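Local atomic coordinates of MHC class I antigen (Anolis carolinensis, PDB entry 7CPO), a protein that binds a nine-residue peptide in a groove and, paired with beta2-microglobulin, probably presents such antigens at the cell surface to T cells. Residues R183-V189 against C205-Y211; A85-N89 against D138-T144; L227-G233 against T245-K250; F24-G28 against A70-E74; F77-L81 against H95-W99. The contacts are given in a common frame with arbitrary orientation. Numbering follows the deposited sequence.

Interaction 1. Residues R183-V189 against C205-Y211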
# COMPACT_ATOMS: atom_id res chain seq x y z
N ARG A 183 -14.32 9.04 7.74
CA ARG A 183 -14.42 8.81 9.17
C ARG A 183 -13.08 9.12 9.85
O ARG A 183 -12.03 9.25 9.21
CB ARG A 183 -14.83 7.37 9.44
CG ARG A 183 -13.66 6.38 9.36
CD ARG A 183 -14.19 4.94 9.38
NE ARG A 183 -13.14 3.95 9.62
CZ ARG A 183 -12.23 3.56 8.73
NH1 ARG A 183 -12.21 4.09 7.51
NH2 ARG A 183 -11.34 2.65 9.07
N THR A 184 -13.12 9.23 11.17
CA THR A 184 -11.90 9.28 11.96
C THR A 184 -12.01 8.23 13.05
O THR A 184 -13.08 8.05 13.64
CB THR A 184 -11.64 10.68 12.60
OG1 THR A 184 -12.60 10.90 13.64
CG2 THR A 184 -11.77 11.80 11.57
N GLU A 185 -10.92 7.51 13.28
CA GLU A 185 -10.82 6.55 14.37
C GLU A 185 -9.70 6.99 15.31
O GLU A 185 -8.60 7.34 14.85
CB GLU A 185 -10.58 5.14 13.84
CG GLU A 185 -11.70 4.65 12.93
CD GLU A 185 -11.97 3.15 13.04
OE1 GLU A 185 -11.99 2.62 14.17
OE2 GLU A 185 -12.17 2.50 11.98
N VAL A 186 -9.98 6.98 16.61
CA VAL A 186 -9.08 7.58 17.61
C VAL A 186 -7.86 6.68 17.82
O VAL A 186 -8.01 5.47 18.02
CB VAL A 186 -9.82 7.81 18.93
CG1 VAL A 186 -8.89 8.47 19.93
CG2 VAL A 186 -11.06 8.65 18.69
N PRO A 187 -6.64 7.22 17.75
CA PRO A 187 -5.46 6.43 18.12
C PRO A 187 -5.56 5.90 19.54
O PRO A 187 -6.14 6.52 20.44
CB PRO A 187 -4.30 7.42 17.98
CG PRO A 187 -4.83 8.52 17.13
CD PRO A 187 -6.29 8.60 17.39
N GLU A 188 -4.99 4.71 19.73
CA GLU A 188 -4.92 4.02 21.01
C GLU A 188 -3.44 3.92 21.36
O GLU A 188 -2.70 3.16 20.72
CB GLU A 188 -5.57 2.63 20.91
CG GLU A 188 -7.01 2.65 20.34
CD GLU A 188 -7.32 1.51 19.33
OE1 GLU A 188 -6.68 0.44 19.38
OE2 GLU A 188 -8.24 1.70 18.50
N VAL A 189 -3.02 4.70 22.36
CA VAL A 189 -1.61 4.91 22.70
C VAL A 189 -1.28 4.18 23.99
O VAL A 189 -1.89 4.43 25.04
CB VAL A 189 -1.29 6.40 22.87
CG1 VAL A 189 0.23 6.60 23.02
CG2 VAL A 189 -1.85 7.21 21.71
N CYS A 205 6.41 3.23 22.57
CA CYS A 205 5.09 3.83 22.41
C CYS A 205 4.36 3.13 21.26
O CYS A 205 4.73 3.31 20.10
CB CYS A 205 5.22 5.33 22.16
SG CYS A 205 3.64 6.11 22.06
N ARG A 206 3.35 2.31 21.59
CA ARG A 206 2.51 1.65 20.60
C ARG A 206 1.29 2.52 20.33
O ARG A 206 0.59 2.92 21.26
CB ARG A 206 2.06 0.26 21.05
CG ARG A 206 0.73 -0.18 20.36
CD ARG A 206 -0.12 -1.23 21.13
NE ARG A 206 0.11 -2.56 20.58
CZ ARG A 206 -0.66 -3.15 19.67
NH1 ARG A 206 -1.74 -2.55 19.19
NH2 ARG A 206 -0.33 -4.35 19.23
N VAL A 207 1.05 2.81 19.05
CA VAL A 207 -0.04 3.70 18.64
C VAL A 207 -0.79 2.98 17.53
O VAL A 207 -0.24 2.75 16.45
CB VAL A 207 0.47 5.06 18.16
CG1 VAL A 207 -0.70 6.02 17.96
CG2 VAL A 207 1.44 5.63 19.18
N GLY A 208 -2.03 2.60 17.81
CA GLY A 208 -2.74 1.71 16.91
C GLY A 208 -4.21 2.05 16.85
O GLY A 208 -4.74 2.78 17.70
N GLY A 209 -4.88 1.49 15.84
CA GLY A 209 -6.30 1.73 15.69
C GLY A 209 -6.67 3.11 15.19
O GLY A 209 -7.79 3.55 15.44
N PHE A 210 -5.78 3.80 14.48
CA PHE A 210 -6.05 5.16 14.05
C PHE A 210 -6.36 5.20 12.56
O PHE A 210 -5.91 4.36 11.78
CB PHE A 210 -4.89 6.12 14.39
CG PHE A 210 -3.53 5.76 13.79
CD1 PHE A 210 -2.64 4.94 14.48
CD2 PHE A 210 -3.12 6.30 12.57
CE1 PHE A 210 -1.38 4.61 13.94
CE2 PHE A 210 -1.87 5.99 12.04
CZ PHE A 210 -1.00 5.13 12.72
N TYR A 211 -7.18 6.19 12.18
CA TYR A 211 -7.57 6.45 10.80
C TYR A 211 -8.04 7.88 10.72
O TYR A 211 -8.82 8.31 11.58
CB TYR A 211 -8.68 5.50 10.32
CG TYR A 211 -9.04 5.74 8.88
CD1 TYR A 211 -8.32 5.13 7.85
CD2 TYR A 211 -10.07 6.62 8.54
CE1 TYR A 211 -8.63 5.37 6.52
CE2 TYR A 211 -10.39 6.86 7.22
CZ TYR A 211 -9.67 6.23 6.21
OH TYR A 211 -10.00 6.48 4.90
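The apolar centre is a row of apolar side chains on one face of the paired strands. V189 CG2 lies 4.1 Å from V207 CG1, V189 CG1 reaches the disulfide-bonded sulphur C205 SG at 3.6 Å, and P187 sits beside them, its CB 3.9 Å from V207 CG1 and its CG 3.6 Å from F210 CB. C205 is joined to C261, and W219 packs against it, so this face looks into the core between the two sheets of an immunoglobulin C1-set domain, with 188-193 and 201-210 as neighbouring antiparallel strands. E188 and G208 form a hydrogen-bonded pair (E188 N to G208 O 2.8 Å, G208 N to E188 O 3.0 Å). The regular ladder is interrupted at G209, whose phi of 74° belongs to a G1 bulge in which G209 and F210 both face Y243; a CB on G209 would collide with E188 OE2. Beyond the bulge a single bridge resumes, E185 N to Y211 O at 2.8 Å and Y211 N to E185 O at 3.2 Å. Here the interface turns polar. The guanidinium of R183 lies flat on the Y211 ring, CZ 4.0 Å from the ring centroid in a cation-pi stack, while R183 NE forms a salt bridge to E185 OE2 at 2.9 Å. On the same side as R183 and E185, the E188 carboxylate makes a salt bridge to R12 of beta2-microglobulin.

Interaction 2. Residues A85-N89 against D138-T144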
# COMPACT_ATOMS: atom_id res chain seq x y z
N ALA A 85 11.27 -7.29 -23.66
CA ALA A 85 12.37 -8.24 -23.77
C ALA A 85 13.18 -7.96 -25.03
O ALA A 85 14.41 -7.94 -24.99
CB ALA A 85 11.83 -9.66 -23.78
N GLU A 86 12.50 -7.72 -26.15
CA GLU A 86 13.20 -7.39 -27.38
C GLU A 86 13.92 -6.05 -27.27
O GLU A 86 15.12 -5.96 -27.55
CB GLU A 86 12.21 -7.41 -28.56
CG GLU A 86 11.91 -8.84 -29.07
CD GLU A 86 10.57 -8.99 -29.82
OE1 GLU A 86 9.55 -9.32 -29.17
OE2 GLU A 86 10.55 -8.80 -31.05
N TYR A 87 13.22 -5.02 -26.79
CA TYR A 87 13.81 -3.68 -26.67
C TYR A 87 15.09 -3.69 -25.85
O TYR A 87 16.06 -3.00 -26.19
CB TYR A 87 12.82 -2.72 -26.01
CG TYR A 87 11.70 -2.20 -26.88
CD1 TYR A 87 11.65 -2.45 -28.25
CD2 TYR A 87 10.69 -1.43 -26.32
CE1 TYR A 87 10.61 -1.94 -29.03
CE2 TYR A 87 9.67 -0.93 -27.08
CZ TYR A 87 9.63 -1.18 -28.42
OH TYR A 87 8.59 -0.64 -29.13
N TYR A 88 15.11 -4.44 -24.75
CA TYR A 88 16.28 -4.58 -23.90
C TYR A 88 17.11 -5.81 -24.26
O TYR A 88 18.10 -6.10 -23.57
CB TYR A 88 15.84 -4.62 -22.43
CG TYR A 88 15.34 -3.28 -21.93
CD1 TYR A 88 16.22 -2.30 -21.48
CD2 TYR A 88 13.97 -2.98 -21.92
CE1 TYR A 88 15.77 -1.07 -21.03
CE2 TYR A 88 13.51 -1.75 -21.47
CZ TYR A 88 14.42 -0.80 -21.03
OH TYR A 88 13.96 0.42 -20.58
N ASN A 89 16.75 -6.51 -25.34
CA ASN A 89 17.46 -7.69 -25.84
C ASN A 89 17.83 -8.65 -24.71
O ASN A 89 19.00 -8.96 -24.47
CB ASN A 89 18.71 -7.28 -26.63
CG ASN A 89 19.38 -8.46 -27.30
OD1 ASN A 89 20.50 -8.82 -26.96
ND2 ASN A 89 18.66 -9.11 -28.21
N ASP A 138 15.06 5.69 -20.76
CA ASP A 138 16.32 5.22 -21.34
C ASP A 138 16.15 5.12 -22.85
O ASP A 138 15.07 5.39 -23.40
CB ASP A 138 16.74 3.89 -20.74
CG ASP A 138 15.71 2.80 -20.94
OD1 ASP A 138 14.95 2.85 -21.92
OD2 ASP A 138 15.66 1.88 -20.09
N VAL A 139 17.20 4.67 -23.53
CA VAL A 139 17.19 4.65 -24.99
C VAL A 139 16.28 3.55 -25.53
O VAL A 139 15.63 3.78 -26.57
CB VAL A 139 18.63 4.60 -25.56
CG1 VAL A 139 19.50 3.53 -24.91
CG2 VAL A 139 18.61 4.44 -27.07
N PRO A 140 16.13 2.37 -24.89
CA PRO A 140 15.07 1.45 -25.36
C PRO A 140 13.68 2.04 -25.29
O PRO A 140 12.90 1.87 -26.24
CB PRO A 140 15.22 0.24 -24.42
CG PRO A 140 16.63 0.23 -24.08
CD PRO A 140 17.02 1.69 -23.93
N ALA A 141 13.33 2.72 -24.20
CA ALA A 141 12.00 3.33 -24.12
C ALA A 141 11.77 4.37 -25.22
O ALA A 141 10.61 4.70 -25.51
CB ALA A 141 11.80 3.98 -22.76
N GLN A 142 12.83 4.88 -25.85
CA GLN A 142 12.65 5.84 -26.94
C GLN A 142 11.93 5.23 -28.12
O GLN A 142 11.28 5.95 -28.88
CB GLN A 142 13.99 6.44 -27.37
CG GLN A 142 14.45 7.52 -26.41
CD GLN A 142 15.91 7.85 -26.55
OE1 GLN A 142 16.52 7.61 -27.59
NE2 GLN A 142 16.50 8.38 -25.47
N ASN A 143 11.99 3.90 -28.26
CA ASN A 143 11.11 3.23 -29.21
C ASN A 143 9.64 3.51 -28.87
O ASN A 143 8.86 3.91 -29.74
CB ASN A 143 11.40 1.72 -29.20
CG ASN A 143 12.86 1.40 -29.57
OD1 ASN A 143 13.34 1.76 -30.65
ND2 ASN A 143 13.57 0.73 -28.65
N THR A 144 9.27 3.35 -27.61
CA THR A 144 7.88 3.61 -27.23
C THR A 144 7.55 5.10 -27.33
O THR A 144 6.47 5.47 -27.80
CB THR A 144 7.63 3.09 -25.82
OG1 THR A 144 7.84 1.67 -25.80
CG2 THR A 144 6.21 3.39 -25.39
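Two neighbouring tyrosines at the end of helix 62-87 share the m chi1 rotamer but point their rings to different sides of P140. Y88, the first residue to leave helical geometry, has chi2 near -83° and lays its ring face over the proline, P140 CB standing 3.7 Å from the ring centroid in a CH-pi contact and P140 CG 3.4 Å from Y88 CE1. Y87, with chi2 near -7°, instead receives N143 CB over its face, 3.8 Å from the centroid, with T144 OG1 at its edge, 3.4 Å from CE2. Its own CB is 4.1 Å from P140 CB. D138, in the p rotamer, accepts a capping bond from A141 N to OD1 at 2.8 Å at the start of the next helix. N89, at positive phi, ends the first helix in a Schellman motif. Apolar ring contacts thus join the two helix ends, leaving Y87 OH and T144 OG1, which also bonds Y124 OH, to hydrogen-bond the bound peptide's backbone at this end of the groove.

Interaction 3. Residues L227-G233 against T245-K250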
# COMPACT_ATOMS: atom_id res chain seq x y z
N LEU A 227 15.02 13.18 19.47
CA LEU A 227 15.30 12.22 18.41
C LEU A 227 16.56 11.41 18.66
O LEU A 227 16.91 10.56 17.83
CB LEU A 227 15.42 12.93 17.06
CG LEU A 227 14.10 13.56 16.62
CD1 LEU A 227 14.34 14.85 15.83
CD2 LEU A 227 13.29 12.57 15.82
N GLN A 228 17.25 11.64 19.76
CA GLN A 228 18.43 10.85 20.07
C GLN A 228 18.00 9.46 20.55
O GLN A 228 17.14 9.34 21.44
CB GLN A 228 19.25 11.56 21.14
CG GLN A 228 20.35 10.74 21.76
CD GLN A 228 21.13 11.54 22.77
OE1 GLN A 228 21.47 12.71 22.53
NE2 GLN A 228 21.43 10.93 23.91
N ASP A 229 18.59 8.43 19.96
CA ASP A 229 18.29 7.05 20.34
C ASP A 229 16.79 6.76 20.17
O ASP A 229 16.18 6.05 20.98
CB ASP A 229 18.76 6.75 21.76
CG ASP A 229 20.28 6.73 21.88
OD1 ASP A 229 20.91 6.00 21.09
OD2 ASP A 229 20.84 7.45 22.74
N VAL A 230 16.20 7.32 19.12
CA VAL A 230 14.79 7.17 18.83
C VAL A 230 14.63 6.39 17.53
O VAL A 230 15.19 6.77 16.49
CB VAL A 230 14.08 8.53 18.75
CG1 VAL A 230 12.61 8.31 18.40
CG2 VAL A 230 14.19 9.24 20.08
N PHE A 231 13.88 5.31 17.59
CA PHE A 231 13.57 4.50 16.42
C PHE A 231 12.06 4.37 16.29
O PHE A 231 11.29 4.67 17.21
CB PHE A 231 14.24 3.12 16.50
CG PHE A 231 15.73 3.18 16.67
CD1 PHE A 231 16.56 3.26 15.56
CD2 PHE A 231 16.31 3.16 17.94
CE1 PHE A 231 17.95 3.32 15.71
CE2 PHE A 231 17.70 3.23 18.09
CZ PHE A 231 18.52 3.31 16.98
N HIS A 232 11.62 3.96 15.10
CA HIS A 232 10.20 3.91 14.81
C HIS A 232 9.94 2.74 13.87
O HIS A 232 10.84 2.29 13.16
CB HIS A 232 9.73 5.22 14.19
CG HIS A 232 10.30 5.49 12.84
ND1 HIS A 232 9.70 5.06 11.67
CD2 HIS A 232 11.43 6.13 12.46
CE1 HIS A 232 10.44 5.43 10.64
NE2 HIS A 232 11.49 6.08 11.09
N GLY A 233 8.71 2.24 13.91
CA GLY A 233 8.31 1.15 13.05
C GLY A 233 7.80 1.65 11.70
O GLY A 233 7.89 2.83 11.36
N THR A 245 1.54 1.66 14.37
CA THR A 245 2.98 1.91 14.35
C THR A 245 3.50 1.99 15.79
O THR A 245 2.73 1.94 16.75
CB THR A 245 3.33 3.18 13.57
OG1 THR A 245 4.74 3.25 13.37
CG2 THR A 245 2.87 4.39 14.31
N TRP A 246 4.82 2.14 15.92
CA TRP A 246 5.46 2.32 17.22
C TRP A 246 6.65 3.27 17.11
O TRP A 246 7.21 3.49 16.03
CB TRP A 246 5.91 1.00 17.84
CG TRP A 246 6.92 0.26 17.03
CD1 TRP A 246 6.69 -0.76 16.15
CD2 TRP A 246 8.34 0.47 17.03
NE1 TRP A 246 7.87 -1.19 15.60
CE2 TRP A 246 8.90 -0.45 16.12
CE3 TRP A 246 9.19 1.36 17.71
CZ2 TRP A 246 10.27 -0.51 15.87
CZ3 TRP A 246 10.55 1.30 17.45
CH2 TRP A 246 11.08 0.36 16.54
N ARG A 247 7.03 3.82 18.26
CA ARG A 247 8.19 4.69 18.38
C ARG A 247 8.85 4.45 19.73
O ARG A 247 8.16 4.42 20.76
CB ARG A 247 7.80 6.15 18.25
CG ARG A 247 8.94 7.05 17.86
CD ARG A 247 8.41 8.44 17.69
NE ARG A 247 9.44 9.38 17.25
CZ ARG A 247 9.82 9.56 15.99
NH1 ARG A 247 9.26 8.85 15.02
NH2 ARG A 247 10.76 10.46 15.69
N SER A 248 10.17 4.32 19.72
CA SER A 248 10.95 3.95 20.89
C SER A 248 12.04 4.97 21.17
O SER A 248 12.47 5.73 20.30
CB SER A 248 11.60 2.57 20.71
OG SER A 248 12.57 2.63 19.69
N VAL A 249 12.48 4.98 22.43
CA VAL A 249 13.60 5.80 22.88
C VAL A 249 14.34 5.02 23.96
O VAL A 249 13.73 4.30 24.76
CB VAL A 249 13.12 7.19 23.38
CG1 VAL A 249 12.11 7.03 24.51
CG2 VAL A 249 14.31 8.05 23.82
N LYS A 250 15.67 5.13 23.97
CA LYS A 250 16.46 4.55 25.04
C LYS A 250 16.64 5.62 26.11
O LYS A 250 17.18 6.70 25.83
CB LYS A 250 17.80 4.02 24.55
CG LYS A 250 18.44 3.11 25.61
CD LYS A 250 19.76 2.47 25.21
CE LYS A 250 19.55 1.00 24.77
NZ LYS A 250 19.07 0.10 25.88
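R247 loses the most surface to the opposite segment by reaching out, extended (chi1 to chi3 all t), over the face of the sheet that carries V230 and H232. Its NE is 3.5 Å from V230 CG1, NH1 3.8 Å from H232 CB, and NH2 3.3 Å from L227 CD2. On the same face V230 CG2 meets V249 CG2 at 3.9 Å. W246 comes next. Its indole swings across the neighbouring strand to cover G233, whose CA sits 3.7 Å from the centroid of the five-membered ring in a CH-pi contact; a side chain on G233 would run into W246 NE1. The backbones also bond here, G233 N to W246 O at 2.9 Å. These strands form the hairpin 230-237/243-251 of the immunoglobulin C1-set domain, with 230-237 at the edge of its four-stranded sheet and 243-251 hydrogen-bonded on its far side to 201-210. G233, the third large contributor, makes the last of the backbone pairings between these two segments, a series that runs back through the hydrogen-bonded pair F231-S248 (F231 N to S248 O 3.1 Å, S248 N to F231 O 2.8 Å) to K250 N and D229 O at 3.2 Å. D229 belongs to the type II turn L227-V230. W246 also packs on Q8 of beta2-microglobulin, whereas K250 forms a salt bridge with E195.

Interaction 4. Residues F24-G28 against A70-E74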
# COMPACT_ATOMS: atom_id res chain seq x y z
N PHE A 24 -0.85 -11.43 -12.74
CA PHE A 24 -1.59 -10.16 -12.90
C PHE A 24 -2.32 -9.68 -11.66
O PHE A 24 -3.01 -10.45 -11.01
CB PHE A 24 -2.61 -10.26 -14.02
CG PHE A 24 -3.00 -8.92 -14.59
CD1 PHE A 24 -2.03 -8.08 -15.14
CD2 PHE A 24 -4.33 -8.49 -14.59
CE1 PHE A 24 -2.37 -6.84 -15.68
CE2 PHE A 24 -4.67 -7.25 -15.12
CZ PHE A 24 -3.68 -6.42 -15.67
N SER A 25 -2.19 -8.38 -11.38
CA SER A 25 -2.85 -7.73 -10.25
C SER A 25 -3.30 -6.32 -10.66
O SER A 25 -2.56 -5.61 -11.35
CB SER A 25 -1.90 -7.67 -9.05
OG SER A 25 -2.58 -7.32 -7.87
N TYR A 26 -4.49 -5.91 -10.22
CA TYR A 26 -5.12 -4.65 -10.65
C TYR A 26 -5.98 -4.14 -9.50
O TYR A 26 -7.06 -4.69 -9.27
CB TYR A 26 -5.98 -4.87 -11.90
CG TYR A 26 -6.20 -3.69 -12.84
CD1 TYR A 26 -6.18 -3.89 -14.23
CD2 TYR A 26 -6.46 -2.40 -12.37
CE1 TYR A 26 -6.40 -2.83 -15.13
CE2 TYR A 26 -6.67 -1.34 -13.27
CZ TYR A 26 -6.63 -1.57 -14.64
OH TYR A 26 -6.82 -0.54 -15.54
N VAL A 27 -5.54 -3.10 -8.81
CA VAL A 27 -6.21 -2.65 -7.59
C VAL A 27 -6.56 -1.16 -7.70
O VAL A 27 -5.75 -0.35 -8.17
CB VAL A 27 -5.33 -2.91 -6.34
CG1 VAL A 27 -6.12 -2.63 -5.09
CG2 VAL A 27 -4.85 -4.34 -6.31
N GLY A 28 -7.74 -0.81 -7.22
CA GLY A 28 -8.21 0.57 -7.23
C GLY A 28 -8.37 1.09 -5.81
O GLY A 28 -8.87 0.38 -4.93
N ALA A 70 -10.32 -4.16 -18.09
CA ALA A 70 -9.24 -4.74 -17.29
C ALA A 70 -8.67 -5.98 -17.98
O ALA A 70 -7.44 -6.16 -18.05
CB ALA A 70 -9.73 -5.06 -15.87
N GLN A 71 -9.55 -6.83 -18.50
CA GLN A 71 -9.12 -7.95 -19.33
C GLN A 71 -8.29 -7.48 -20.50
O GLN A 71 -7.24 -8.06 -20.80
CB GLN A 71 -10.34 -8.72 -19.83
CG GLN A 71 -10.94 -9.60 -18.79
CD GLN A 71 -12.14 -10.37 -19.30
OE1 GLN A 71 -12.69 -11.19 -18.58
NE2 GLN A 71 -12.53 -10.12 -20.54
N GLY A 72 -8.75 -6.44 -21.20
CA GLY A 72 -7.95 -5.88 -22.29
C GLY A 72 -6.57 -5.46 -21.83
O GLY A 72 -5.57 -5.74 -22.49
N HIS A 73 -6.49 -4.81 -20.66
CA HIS A 73 -5.20 -4.36 -20.16
C HIS A 73 -4.29 -5.55 -19.84
O HIS A 73 -3.08 -5.51 -20.12
CB HIS A 73 -5.39 -3.49 -18.91
CG HIS A 73 -6.21 -2.27 -19.15
ND1 HIS A 73 -6.84 -1.59 -18.12
CD2 HIS A 73 -6.51 -1.59 -20.28
CE1 HIS A 73 -7.49 -0.55 -18.62
NE2 HIS A 73 -7.31 -0.53 -19.93
N GLU A 74 -4.85 -6.61 -19.24
CA GLU A 74 -4.06 -7.81 -18.97
C GLU A 74 -3.44 -8.38 -20.24
O GLU A 74 -2.24 -8.67 -20.28
CB GLU A 74 -4.93 -8.87 -18.28
CG GLU A 74 -4.13 -10.08 -17.80
CD GLU A 74 -4.99 -11.18 -17.21
OE1 GLU A 74 -6.23 -11.05 -17.19
OE2 GLU A 74 -4.41 -12.20 -16.76
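One hydrogen bond crosses between strand and helix: Y26 OH and H73 ND1 lie 2.8 Å apart, and either may be the donor. Both groups have further partners: Y26 OH also bonds to Y101 OH and H73 NE2 bonds to the backbone of the bound peptide, giving a chain of hydrogen bonds from Y101 to the peptide backbone. The two rings meet rim to rim, centroids 5.7 Å apart, which leaves neither lying over the other. Apolar packing lies beside this bond. Y26 CE1 is 4.0 Å from A70 CA and 4.1 Å from A70 CB, the small alanine letting the tyrosine come close to the helix backbone. One helical turn after A70, E74 makes a CH-pi contact with F24: E74 CG stands 3.7 Å from the centroid of the ring, over its face, and E74 CB is 3.6 Å from F24 CE2. The aliphatic part of the glutamate thus covers the ring, while its carboxylate bonds to Y38 OH through OE1. Two helical walls on an eight-stranded antiparallel sheet make the MHC class I peptide-binding groove; here strand 25-30 supplies part of the floor and helix 62-87 one wall.

Interaction 5. Residues F77-L81 against H95-W99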
# COMPACT_ATOMS: atom_id res chain seq x y z
N PHE A 77 -0.65 -6.17 -21.44
CA PHE A 77 0.56 -6.23 -20.64
C PHE A 77 1.39 -7.46 -21.00
O PHE A 77 2.62 -7.39 -21.05
CB PHE A 77 0.22 -6.18 -19.15
CG PHE A 77 0.03 -4.77 -18.62
CD1 PHE A 77 -0.58 -3.81 -19.40
CD2 PHE A 77 0.50 -4.41 -17.38
CE1 PHE A 77 -0.74 -2.51 -18.94
CE2 PHE A 77 0.34 -3.11 -16.91
CZ PHE A 77 -0.29 -2.17 -17.71
N ARG A 78 0.74 -8.59 -21.30
CA ARG A 78 1.48 -9.74 -21.80
C ARG A 78 2.26 -9.38 -23.06
O ARG A 78 3.45 -9.70 -23.19
CB ARG A 78 0.54 -10.92 -22.08
CG ARG A 78 -0.24 -11.37 -20.86
CD ARG A 78 -0.64 -12.83 -20.97
NE ARG A 78 -1.95 -12.99 -21.59
CZ ARG A 78 -3.08 -13.03 -20.89
NH1 ARG A 78 -3.05 -12.91 -19.57
NH2 ARG A 78 -4.25 -13.17 -21.51
N ASP A 79 1.60 -8.69 -23.99
CA ASP A 79 2.29 -8.18 -25.16
C ASP A 79 3.42 -7.23 -24.77
O ASP A 79 4.51 -7.27 -25.37
CB ASP A 79 1.31 -7.46 -26.08
CG ASP A 79 0.54 -8.40 -26.95
OD1 ASP A 79 0.42 -9.60 -26.59
OD2 ASP A 79 0.03 -7.94 -28.00
N HIS A 80 3.19 -6.34 -23.80
CA HIS A 80 4.23 -5.37 -23.45
C HIS A 80 5.46 -6.09 -22.94
O HIS A 80 6.58 -5.82 -23.38
CB HIS A 80 3.73 -4.36 -22.42
CG HIS A 80 2.70 -3.40 -22.94
ND1 HIS A 80 2.39 -3.29 -24.28
CD2 HIS A 80 1.89 -2.53 -22.30
CE1 HIS A 80 1.45 -2.38 -24.44
NE2 HIS A 80 1.13 -1.90 -23.26
N LEU A 81 5.26 -7.03 -22.00
CA LEU A 81 6.39 -7.78 -21.46
C LEU A 81 7.19 -8.47 -22.56
O LEU A 81 8.42 -8.54 -22.49
CB LEU A 81 5.89 -8.80 -20.44
CG LEU A 81 5.57 -8.14 -19.10
CD1 LEU A 81 4.62 -8.96 -18.25
CD2 LEU A 81 6.87 -7.84 -18.38
N HIS A 95 10.48 -11.06 -15.31
CA HIS A 95 10.43 -9.62 -15.51
C HIS A 95 9.08 -9.09 -15.05
O HIS A 95 8.11 -9.84 -14.93
CB HIS A 95 10.67 -9.28 -16.98
CG HIS A 95 11.99 -9.77 -17.49
ND1 HIS A 95 13.19 -9.24 -17.08
CD2 HIS A 95 12.29 -10.76 -18.36
CE1 HIS A 95 14.18 -9.87 -17.68
NE2 HIS A 95 13.66 -10.80 -18.46
N THR A 96 9.04 -7.79 -14.79
CA THR A 96 7.86 -7.14 -14.23
C THR A 96 7.47 -5.92 -15.05
O THR A 96 8.33 -5.15 -15.49
CB THR A 96 8.13 -6.72 -12.79
OG1 THR A 96 8.48 -7.87 -12.04
CG2 THR A 96 6.88 -6.12 -12.16
N PHE A 97 6.18 -5.73 -15.26
CA PHE A 97 5.64 -4.51 -15.83
C PHE A 97 4.58 -3.94 -14.91
O PHE A 97 3.68 -4.66 -14.48
CB PHE A 97 5.06 -4.76 -17.21
CG PHE A 97 4.89 -3.52 -18.02
CD1 PHE A 97 5.99 -2.90 -18.59
CD2 PHE A 97 3.64 -2.95 -18.18
CE1 PHE A 97 5.83 -1.73 -19.34
CE2 PHE A 97 3.48 -1.80 -18.92
CZ PHE A 97 4.58 -1.19 -19.51
N GLN A 98 4.69 -2.65 -14.59
CA GLN A 98 3.79 -1.98 -13.65
C GLN A 98 3.26 -0.70 -14.27
O GLN A 98 3.94 -0.03 -15.04
CB GLN A 98 4.48 -1.62 -12.34
CG GLN A 98 4.74 -2.75 -11.35
CD GLN A 98 5.79 -2.34 -10.31
OE1 GLN A 98 6.99 -2.30 -10.61
NE2 GLN A 98 5.34 -2.00 -9.09
N TRP A 99 2.02 -0.37 -13.92
CA TRP A 99 1.32 0.79 -14.43
C TRP A 99 0.60 1.43 -13.26
O TRP A 99 -0.16 0.74 -12.57
CB TRP A 99 0.33 0.36 -15.52
CG TRP A 99 -0.56 1.42 -16.17
CD1 TRP A 99 -0.28 2.74 -16.39
CD2 TRP A 99 -1.86 1.18 -16.73
NE1 TRP A 99 -1.33 3.35 -17.05
CE2 TRP A 99 -2.31 2.41 -17.26
CE3 TRP A 99 -2.69 0.06 -16.83
CZ2 TRP A 99 -3.56 2.54 -17.88
CZ3 TRP A 99 -3.93 0.19 -17.44
CH2 TRP A 99 -4.35 1.42 -17.96
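Part of the peptide-binding groove of this MHC class I molecule is lined by an aromatic cluster of F77 and H80 from the wall helix 62-87 and F97 and W99 from the floor strand 96-105. All four pack against apolar side chains of the bound peptide. F97 is at the centre. It points its edge at the face of F77 in a T-shaped pair, centroids 5.0 Å apart and planes at 86°, with F77 CE2 3.5 Å from F97 CD2. Its own face receives H80: the imidazole sits offset edge-to-face, centroids 5.5 Å apart, and H80 CB lies 4.3 Å from the F97 centroid. Since F97 and W99 are two residues apart on the strand, both point to the helix, while T96 and Q98 point away and pack on beta2-microglobulin. F77 spans the two floor rings, its CZ 3.4 Å from W99 CE3. One helical turn on, L81 closes the gap beside the strand, with L81 CD2 3.8 Å from F97 CB.

In the fold
Interactions 2, 4 and 5 draw on helix 62-87, and interactions 1 and 3 belong to the immunoglobulin-like domain, joined through the adjacent strands 201-210 and 243-251. Interactions 4 and 5 are buried and touch, H73 ND1 and Y26 OH each lying 3.5 Å from W99 CZ3; interaction 5 is an aromatic cluster, whereas interaction 4 mixes a Tyr-His hydrogen bond with CH-pi and apolar packing. Interaction 2, with its centre about 13 Å from that of interaction 5, is more open and marks the end of the groove. Interactions 1 and 3 are partly buried strand pairings ruled by backbone hydrogen bonds, each using an outermost strand of the same sheet, at opposite edges; interaction 3 has more exposed residues.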